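PDB 4UU4: periplasmic lipopolysaccharide transport protein LPTH from Pseudomonas aeruginosa, which binds lipopolysaccharide and is required for its translocation from the inner to the outer membrane, possibly as part of a bridge across the periplasm. Local coordinates for residues Val139-Thr142 with Gln143-Ile146. Numbering follows the deposited sequence.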
loop_
_atom_site.group_PDB
_atom_site.type_symbol
_atom_site.label_atom_id
_atom_site.label_comp_id
_atom_site.label_asym_id
_atom_site.label_seq_id
_atom_site.Cartn_x
_atom_site.Cartn_y
_atom_site.Cartn_z
ATOM N N VAL A 139 0.733 9.032 3.490
ATOM C CA VAL A 139 1.970 8.282 3.644
ATOM C C VAL A 139 1.972 7.548 4.983
ATOM O O VAL A 139 1.660 8.130 6.014
ATOM C CB VAL A 139 3.191 9.205 3.537
ATOM C CG1 VAL A 139 4.474 8.387 3.500
ATOM C CG2 VAL A 139 3.075 10.070 2.297
ATOM N N TYR A 140 2.326 6.267 4.964
ATOM C CA TYR A 140 2.241 5.441 6.162
ATOM C C TYR A 140 3.537 4.701 6.492
ATOM O O TYR A 140 3.918 3.749 5.806
ATOM C CB TYR A 140 1.074 4.457 6.045
ATOM C CG TYR A 140 0.925 3.525 7.225
ATOM C CD1 TYR A 140 0.909 4.012 8.524
ATOM C CD2 TYR A 140 0.786 2.160 7.040
ATOM C CE1 TYR A 140 0.770 3.162 9.602
ATOM C CE2 TYR A 140 0.646 1.303 8.112
ATOM C CZ TYR A 140 0.640 1.807 9.388
ATOM O OH TYR A 140 0.502 0.949 10.456
ATOM N N ASP A 141 4.208 5.156 7.544
ATOM C CA ASP A 141 5.353 4.446 8.093
ATOM C C ASP A 141 4.829 3.237 8.857
ATOM O O ASP A 141 4.070 3.384 9.806
ATOM C CB ASP A 141 6.149 5.369 9.019
ATOM C CG ASP A 141 7.474 4.769 9.458
ATOM O OD1 ASP A 141 7.497 3.604 9.908
ATOM O OD2 ASP A 141 8.503 5.470 9.352
ATOM N N THR A 142 5.228 2.044 8.435
ATOM C CA THR A 142 4.758 0.818 9.072
ATOM C C THR A 142 5.555 0.486 10.332
ATOM O O THR A 142 5.138 -0.347 11.138
ATOM C CB THR A 142 4.832 -0.384 8.109
ATOM O OG1 THR A 142 6.195 -0.608 7.726
ATOM C CG2 THR A 142 3.991 -0.132 6.865
ATOM N N GLN A 143 6.703 1.139 10.495
ATOM C CA GLN A 143 7.562 0.900 11.650
ATOM C C GLN A 143 7.224 1.865 12.775
ATOM O O GLN A 143 6.828 1.451 13.860
ATOM C CB GLN A 143 9.039 1.038 11.275
ATOM C CG GLN A 143 9.996 0.536 12.350
ATOM C CD GLN A 143 11.288 1.331 12.405
ATOM O OE1 GLN A 143 11.401 2.390 11.791
ATOM N NE2 GLN A 143 12.268 0.824 13.148
ATOM N N ARG A 144 7.380 3.158 12.506
ATOM C CA ARG A 144 7.065 4.187 13.488
ATOM C C ARG A 144 5.554 4.294 13.677
ATOM O O ARG A 144 5.083 4.911 14.630
ATOM C CB ARG A 144 7.636 5.538 13.049
ATOM C CG ARG A 144 9.106 5.495 12.653
ATOM C CD ARG A 144 9.591 6.848 12.141
ATOM N NE ARG A 144 9.596 7.860 13.195
ATOM C CZ ARG A 144 9.928 9.134 13.011
ATOM N NH1 ARG A 144 10.287 9.563 11.807
ATOM N NH2 ARG A 144 9.901 9.982 14.032
ATOM N N GLN A 145 4.806 3.675 12.767
ATOM C CA GLN A 145 3.345 3.756 12.752
ATOM C C GLN A 145 2.853 5.204 12.679
ATOM O O GLN A 145 1.895 5.586 13.351
ATOM C CB GLN A 145 2.727 3.006 13.940
ATOM C CG GLN A 145 2.899 1.494 13.866
ATOM C CD GLN A 145 2.221 0.768 15.012
ATOM O OE1 GLN A 145 1.107 1.111 15.411
ATOM N NE2 GLN A 145 2.894 -0.244 15.550
ATOM N N ILE A 146 3.527 6.001 11.854
ATOM C CA ILE A 146 3.158 7.397 11.650
ATOM C C ILE A 146 2.366 7.580 10.358
ATOM O O ILE A 146 2.791 7.148 9.290
ATOM C CB ILE A 146 4.398 8.323 11.639
ATOM C CG1 ILE A 146 5.163 8.199 12.961
ATOM C CG2 ILE A 146 3.986 9.771 11.395
ATOM C CD1 ILE A 146 6.308 9.183 13.119
#
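Asp141 closes the turn on itself through its side chain: OD1 accepts two backbone N-H groups, from Gln143 N at 2.7 Å and Arg144 N at 2.6 Å. The two donors come from different directions. Gln143 N lies nearly along the C-O axis of the carboxylate, whereas Arg144 N sits 59° out of its plane. With CG anti to the backbone N (chi1 -171°), the carboxylate lies beside the carbonyl carbon, where the chain continues to both donors. The bond from Gln143 N makes an Asx turn, and Arg144 N is a second donor to the same oxygen.

A backbone bond closes the base of the loop, Asp141 N to Ile146 O at 3.0 Å, with an N-H...O angle of 154° and the donor in the carbonyl plane. Asp141 O also receives a bent, at most weak CA-H...O contact from Gln145 CA; Gln145 takes left-handed backbone angles where the chain turns back.

Other contacts run through carbon atoms. The aliphatic part of Arg144 runs by the carboxylate, CD 3.3 Å from Asp141 OD2, while its guanidinium turns about perpendicular to that group, without a salt bridge. Tyr140 CE1 lies 4.1 Å from Gln145 CA.

The segments form the loop of a beta hairpin joining antiparallel strands 137-141 and 147-150, the latter outermost in its sheet within this chain of the jellyroll; strand 117-121 flanks 137-141 on its other side. Tyr140 OH bonds to Gln93, and Thr142 packs on Tyr91 and Val118.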